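Local structure of ParB domain protein nuclease (Sulfolobus solfataricus, 5K5D) at residues L19-F25 / Y57-Y63; L51-Y57 / I79-D85. The protein probably takes part in archaeal DNA segregation as a ParB-like partition protein of the pNOB8 type, perhaps with nuclease activity. The protein carries 4 engineered substitutions. All blocks are in the same frame, centred on the assembly; numbering follows the deposited sequence.

Interaction 1: residues L19-F25 / Y57-Y63; sequences LKEDDEF and YVLIDGY
Tyr63 stands with the edge of its ring against Glu21 CB and Asp22 N, and its hydroxyl is the polar centre of the contact. Asp22 N points almost straight at Tyr63 OH (2.8 Å, 175° at the hydrogen), the side-chain bond that crosses between the segments; the approach of the same hydroxyl to Leu59 O, within its own segment, is unusually short and doubtful in detail. In the ring plane, Glu21 CB abuts CE2 of Tyr63 at 3.3 Å, while Phe25 CB lies 3.8 Å from Tyr63 CE1. Leu59 CD1 sits over the centre of one face of the Tyr63 ring. Phe25 turns its own edge inward: CD1 comes to 3.5 Å from Leu59 O, and Val58 CG1 also lies near the ring plane. Asp22, with CG anti to the backbone N (chi1 -178°), swings its carboxylate away from Tyr63 and over the rim of one Phe25 face. There OD2 caps the helix start, accepting from Glu24 N and Phe25 N, which arrive from opposite faces of the carboxylate plane. Upstream, backbone bonds take over: Lys20 N to Tyr57 O (2.8 Å) and Leu59 N to Lys20 O (2.7 Å) make a single beta bridge between Lys20 and Val58. Beside it, Leu19 CD1 crosses the Tyr57 side chain at about a right angle, 4.0 Å from its CB. Gly62 N and Tyr63 N both bind a citrate, probably from the crystallisation liquor, at the start of helix 63-71. Within the ParB-like N-terminal region, the contact fastens residues 19-25 to the outermost strand 59-61. Helix 90-99 packs on Phe25 through Ala93 and Ile97, its Arg90 pairs with Asp22, and Leu19 reaches strand 76-82.

Interaction 2: residues L51-Y57 / I79-D85; sequences LIADRNY and ILKYDFD
Two parallel neighbours in the mixed sheet of the ParB-like N-terminal region, strands 51-53 and 79-82, meet here at 21° with axes 4.6 Å apart. Backbone bonds run from Leu80 N to Leu51 O, Ala53 N to Leu80 O and Tyr82 N to Ala53 O. On the face carrying Ile52 and Leu80, Ile52 CD1 touches Leu80 CD1 at 3.9 Å, and its CG2 branch leans obliquely on CE1 of the Tyr82 ring. The other face carries Ala53, Ile79 and Lys81. Here a type I turn from Asp54 to Tyr57 brings the Tyr57 ring back over the sheet, its CD2 edge meeting Ile79 CD1 at 3.8 Å. Lys81 leaves with CG anti to the backbone N (chi1 -169°) and bends at chi3, laying CD 3.5 Å from Tyr57 CZ and letting NZ donate to Tyr57 OH (3.1 Å). Glu12 grips both ends of that bond, accepting from the hydroxyl and forming a salt bridge with Lys81. An alanine in place of Tyr57 would probably leave Ile79 CD1 and the Lys81 chain without the ring they pack against and cost Lys81 NZ and Glu12 a shared partner. Beyond the strands, Arg55 N bonds Phe84 O (3.2 Å), and the guanidinium lies with one face over Phe84 CA and Asp85 N. Its NH1 makes a salt bridge to Asp83 OD1 (3.1 Å), which lies near the guanidinium plane, although the bond meets the carboxylate from above, 65° out of its plane. A water donates to Asp85 OD2 (2.7 Å) and accepts weakly from Arg55 NH2, while Asp85 OD1 takes Gln87 N. Strand 59-61 borders strand 51-53 and strand 9-15 borders 76-82, while Leu96 of helix 90-99 packs against Ile52, Tyr82 and Phe84.

How the interactions relate
Interactions 1 and 2 share Tyr57 and lie side by side in one sheet, their centres about 9 Å apart. Strand 51-53 of interaction 2 is central, whereas strand 59-61 of interaction 1 is outermost. They are joined where Ile60 and Asp61 both face Ile52 in a classic beta bulge. Both are partly buried, but interaction 2 has a regular parallel pairing with apolar contacts on each face and a salt bridge at its exposed end. Interaction 1 has one isolated bridge and relies on a tyrosine hydroxyl and ring-edge packing, beside a helix cap within 19-25. Helix 90-99 packs against both, and Tyr57 spans them, its backbone O bonding in one and its ring edge and hydroxyl meeting Ile79 and Lys81 in the other.

Interaction 1: residues L19-F25 / Y57-Y63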
# COMPACT_ATOMS: atom_id res chain seq x y z
N LEU B 19 19.09 -7.58 -16.32
CA LEU B 19 18.23 -7.29 -15.17
C LEU B 19 17.46 -8.52 -14.67
O LEU B 19 16.74 -9.16 -15.43
CB LEU B 19 17.25 -6.16 -15.50
CG LEU B 19 17.63 -4.76 -15.02
CD1 LEU B 19 19.07 -4.70 -14.52
CD2 LEU B 19 17.38 -3.73 -16.12
N LYS B 20 17.62 -8.83 -13.39
CA LYS B 20 16.95 -9.96 -12.77
C LYS B 20 15.72 -9.48 -12.02
O LYS B 20 15.76 -8.45 -11.35
CB LYS B 20 17.90 -10.70 -11.83
CG LYS B 20 19.15 -11.21 -12.53
CD LYS B 20 20.33 -11.32 -11.57
CE LYS B 20 21.63 -11.52 -12.33
NZ LYS B 20 22.83 -11.35 -11.46
N GLU B 21 14.62 -10.22 -12.14
CA GLU B 21 13.37 -9.79 -11.53
C GLU B 21 13.09 -10.50 -10.21
O GLU B 21 13.43 -11.67 -10.04
CB GLU B 21 12.20 -9.95 -12.50
CG GLU B 21 11.78 -11.38 -12.75
CD GLU B 21 10.53 -11.47 -13.60
OE1 GLU B 21 10.39 -10.64 -14.53
OE2 GLU B 21 9.69 -12.34 -13.33
N ASP B 22 12.48 -9.77 -9.28
CA ASP B 22 12.10 -10.30 -7.99
C ASP B 22 10.58 -10.34 -7.95
O ASP B 22 9.93 -9.30 -8.06
CB ASP B 22 12.63 -9.40 -6.87
CG ASP B 22 12.32 -9.94 -5.49
OD1 ASP B 22 13.24 -10.45 -4.83
OD2 ASP B 22 11.14 -9.85 -5.08
N ASP B 23 10.02 -11.53 -7.81
CA ASP B 23 8.58 -11.68 -7.98
C ASP B 23 7.77 -10.87 -6.97
O ASP B 23 6.63 -10.50 -7.24
CB ASP B 23 8.17 -13.15 -7.94
CG ASP B 23 7.27 -13.52 -9.09
OD1 ASP B 23 6.03 -13.48 -8.92
OD2 ASP B 23 7.80 -13.84 -10.18
N GLU B 24 8.36 -10.58 -5.82
CA GLU B 24 7.69 -9.76 -4.83
C GLU B 24 7.63 -8.31 -5.29
O GLU B 24 6.57 -7.69 -5.26
CB GLU B 24 8.37 -9.85 -3.47
CG GLU B 24 7.54 -9.26 -2.34
CD GLU B 24 8.37 -8.62 -1.25
OE1 GLU B 24 9.35 -7.94 -1.58
OE2 GLU B 24 8.04 -8.81 -0.06
N PHE B 25 8.77 -7.78 -5.71
CA PHE B 25 8.82 -6.40 -6.18
C PHE B 25 7.97 -6.27 -7.43
O PHE B 25 7.37 -5.22 -7.68
CB PHE B 25 10.26 -5.99 -6.48
CG PHE B 25 11.18 -6.09 -5.30
CD1 PHE B 25 12.54 -6.30 -5.48
CD2 PHE B 25 10.68 -5.99 -4.01
CE1 PHE B 25 13.38 -6.41 -4.39
CE2 PHE B 25 11.52 -6.09 -2.92
CZ PHE B 25 12.88 -6.30 -3.10
N TYR B 57 21.81 -6.14 -9.70
CA TYR B 57 20.98 -5.94 -10.88
C TYR B 57 19.62 -6.61 -10.73
O TYR B 57 19.00 -7.02 -11.72
CB TYR B 57 21.72 -6.41 -12.14
CG TYR B 57 23.02 -5.67 -12.34
CD1 TYR B 57 24.22 -6.18 -11.88
CD2 TYR B 57 23.03 -4.42 -12.97
CE1 TYR B 57 25.40 -5.49 -12.04
CE2 TYR B 57 24.21 -3.73 -13.14
CZ TYR B 57 25.39 -4.27 -12.68
OH TYR B 57 26.57 -3.57 -12.84
N VAL B 58 19.16 -6.72 -9.49
CA VAL B 58 17.79 -7.11 -9.21
C VAL B 58 16.90 -5.89 -9.40
O VAL B 58 17.10 -4.86 -8.75
CB VAL B 58 17.64 -7.66 -7.77
CG1 VAL B 58 16.17 -7.89 -7.44
CG2 VAL B 58 18.43 -8.94 -7.59
N LEU B 59 15.93 -6.01 -10.29
CA LEU B 59 15.00 -4.93 -10.58
C LEU B 59 14.16 -4.62 -9.34
O LEU B 59 13.55 -5.51 -8.75
CB LEU B 59 14.08 -5.34 -11.73
CG LEU B 59 13.74 -4.32 -12.81
CD1 LEU B 59 12.26 -4.38 -13.17
CD2 LEU B 59 14.12 -2.91 -12.38
N ILE B 60 14.14 -3.35 -8.95
CA ILE B 60 13.36 -2.94 -7.79
C ILE B 60 12.10 -2.25 -8.24
O ILE B 60 11.00 -2.57 -7.79
CB ILE B 60 14.18 -1.99 -6.89
CG1 ILE B 60 15.33 -2.75 -6.24
CG2 ILE B 60 13.29 -1.36 -5.83
CD1 ILE B 60 16.20 -1.88 -5.36
N ASP B 61 12.27 -1.31 -9.16
CA ASP B 61 11.16 -0.54 -9.70
C ASP B 61 11.28 -0.41 -11.21
O ASP B 61 12.34 -0.06 -11.73
CB ASP B 61 11.15 0.86 -9.09
CG ASP B 61 9.93 1.64 -9.47
OD1 ASP B 61 8.81 1.12 -9.26
OD2 ASP B 61 10.07 2.77 -9.99
N GLY B 62 10.19 -0.69 -11.92
CA GLY B 62 10.14 -0.48 -13.35
C GLY B 62 9.82 -1.73 -14.14
O GLY B 62 10.31 -1.92 -15.25
N TYR B 63 8.98 -2.59 -13.57
CA TYR B 63 8.68 -3.88 -14.18
C TYR B 63 7.85 -3.78 -15.46
O TYR B 63 8.12 -4.47 -16.44
CB TYR B 63 8.03 -4.83 -13.17
CG TYR B 63 9.04 -5.43 -12.23
CD1 TYR B 63 9.44 -4.77 -11.07
CD2 TYR B 63 9.63 -6.65 -12.52
CE1 TYR B 63 10.38 -5.32 -10.22
CE2 TYR B 63 10.57 -7.21 -11.67
CZ TYR B 63 10.94 -6.54 -10.53
OH TYR B 63 11.88 -7.10 -9.69

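Interaction 2: residues L51-Y57 / I79-D85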
# COMPACT_ATOMS: atom_id res chain seq x y z
N LEU B 51 15.58 2.93 -14.89
CA LEU B 51 14.93 2.00 -13.97
C LEU B 51 15.75 1.87 -12.69
O LEU B 51 16.89 2.34 -12.63
CB LEU B 51 14.75 0.63 -14.63
CG LEU B 51 13.99 0.65 -15.96
CD1 LEU B 51 13.68 -0.77 -16.40
CD2 LEU B 51 12.71 1.46 -15.83
N ILE B 52 15.17 1.25 -11.68
CA ILE B 52 15.80 1.16 -10.37
C ILE B 52 16.22 -0.27 -10.05
O ILE B 52 15.39 -1.17 -9.96
CB ILE B 52 14.83 1.62 -9.27
CG1 ILE B 52 14.31 3.03 -9.57
CG2 ILE B 52 15.50 1.54 -7.91
CD1 ILE B 52 15.39 4.06 -9.76
N ALA B 53 17.52 -0.47 -9.88
CA ALA B 53 18.05 -1.80 -9.60
C ALA B 53 19.02 -1.76 -8.44
O ALA B 53 19.57 -0.70 -8.10
CB ALA B 53 18.72 -2.37 -10.83
N ASP B 54 19.24 -2.91 -7.81
CA ASP B 54 20.20 -2.98 -6.73
C ASP B 54 21.59 -3.36 -7.24
O ASP B 54 21.84 -3.39 -8.45
CB ASP B 54 19.74 -3.95 -5.63
CG ASP B 54 19.92 -5.41 -6.02
OD1 ASP B 54 20.49 -5.70 -7.09
OD2 ASP B 54 19.51 -6.28 -5.22
N ARG B 55 22.48 -3.66 -6.31
CA ARG B 55 23.87 -3.98 -6.61
C ARG B 55 24.00 -5.15 -7.58
O ARG B 55 24.83 -5.12 -8.48
CB ARG B 55 24.59 -4.29 -5.30
CG ARG B 55 26.09 -4.27 -5.38
CD ARG B 55 26.66 -3.89 -4.03
NE ARG B 55 26.29 -4.84 -2.98
CZ ARG B 55 26.14 -4.52 -1.71
NH1 ARG B 55 26.30 -3.26 -1.32
NH2 ARG B 55 25.81 -5.44 -0.82
N ASN B 56 23.19 -6.18 -7.38
CA ASN B 56 23.27 -7.38 -8.21
C ASN B 56 22.28 -7.34 -9.37
O ASN B 56 21.97 -8.37 -9.97
CB ASN B 56 22.99 -8.63 -7.37
CG ASN B 56 23.99 -8.81 -6.24
OD1 ASN B 56 25.18 -8.56 -6.41
ND2 ASN B 56 23.50 -9.21 -5.08
N TYR B 57 21.81 -6.14 -9.70
CA TYR B 57 20.98 -5.94 -10.88
C TYR B 57 19.62 -6.61 -10.73
O TYR B 57 19.00 -7.02 -11.72
CB TYR B 57 21.72 -6.41 -12.14
CG TYR B 57 23.02 -5.67 -12.34
CD1 TYR B 57 24.22 -6.18 -11.88
CD2 TYR B 57 23.03 -4.42 -12.97
CE1 TYR B 57 25.40 -5.49 -12.04
CE2 TYR B 57 24.21 -3.73 -13.14
CZ TYR B 57 25.39 -4.27 -12.68
OH TYR B 57 26.57 -3.57 -12.84
N ILE B 79 19.87 2.40 -16.08
CA ILE B 79 19.40 2.12 -14.74
C ILE B 79 20.11 2.95 -13.67
O ILE B 79 21.15 3.57 -13.92
CB ILE B 79 19.55 0.62 -14.38
CG1 ILE B 79 21.03 0.23 -14.28
CG2 ILE B 79 18.83 -0.25 -15.38
CD1 ILE B 79 21.26 -1.19 -13.78
N LEU B 80 19.52 2.96 -12.48
CA LEU B 80 20.20 3.46 -11.29
C LEU B 80 20.54 2.26 -10.42
O LEU B 80 19.66 1.68 -9.77
CB LEU B 80 19.33 4.46 -10.53
CG LEU B 80 18.90 5.71 -11.30
CD1 LEU B 80 18.17 6.68 -10.38
CD2 LEU B 80 20.10 6.39 -11.93
N LYS B 81 21.81 1.86 -10.43
CA LYS B 81 22.28 0.77 -9.59
C LYS B 81 22.63 1.29 -8.20
O LYS B 81 23.61 2.02 -8.03
CB LYS B 81 23.48 0.07 -10.21
CG LYS B 81 23.85 -1.24 -9.53
CD LYS B 81 25.05 -1.90 -10.17
CE LYS B 81 26.34 -1.15 -9.88
NZ LYS B 81 27.51 -1.81 -10.50
N TYR B 82 21.81 0.91 -7.22
CA TYR B 82 22.03 1.31 -5.84
C TYR B 82 23.00 0.34 -5.17
O TYR B 82 23.04 -0.84 -5.51
CB TYR B 82 20.71 1.34 -5.09
CG TYR B 82 19.89 2.56 -5.39
CD1 TYR B 82 19.25 2.70 -6.61
CD2 TYR B 82 19.77 3.58 -4.46
CE1 TYR B 82 18.50 3.83 -6.90
CE2 TYR B 82 19.03 4.72 -4.74
CZ TYR B 82 18.40 4.83 -5.96
OH TYR B 82 17.66 5.96 -6.23
N ASP B 83 23.76 0.86 -4.22
CA ASP B 83 24.81 0.07 -3.59
C ASP B 83 24.32 -0.69 -2.37
O ASP B 83 24.82 -0.49 -1.26
CB ASP B 83 25.99 0.96 -3.22
CG ASP B 83 27.15 0.17 -2.66
OD1 ASP B 83 27.38 -0.95 -3.15
OD2 ASP B 83 27.82 0.67 -1.73
N PHE B 84 23.34 -1.55 -2.57
CA PHE B 84 22.86 -2.39 -1.49
C PHE B 84 22.27 -3.67 -2.06
O PHE B 84 21.86 -3.71 -3.22
CB PHE B 84 21.84 -1.66 -0.63
CG PHE B 84 20.47 -1.57 -1.25
CD1 PHE B 84 20.15 -0.51 -2.09
CD2 PHE B 84 19.51 -2.53 -0.98
CE1 PHE B 84 18.89 -0.43 -2.66
CE2 PHE B 84 18.25 -2.44 -1.55
CZ PHE B 84 17.95 -1.39 -2.39
N ASP B 85 22.24 -4.71 -1.24
CA ASP B 85 21.70 -6.00 -1.65
C ASP B 85 20.24 -6.07 -1.20
O ASP B 85 19.96 -6.17 -0.00
CB ASP B 85 22.51 -7.13 -1.02
CG ASP B 85 22.18 -8.48 -1.61
OD1 ASP B 85 21.01 -8.71 -1.98
OD2 ASP B 85 23.10 -9.32 -1.71
O HOH W 1 25.68 -8.59 -2.31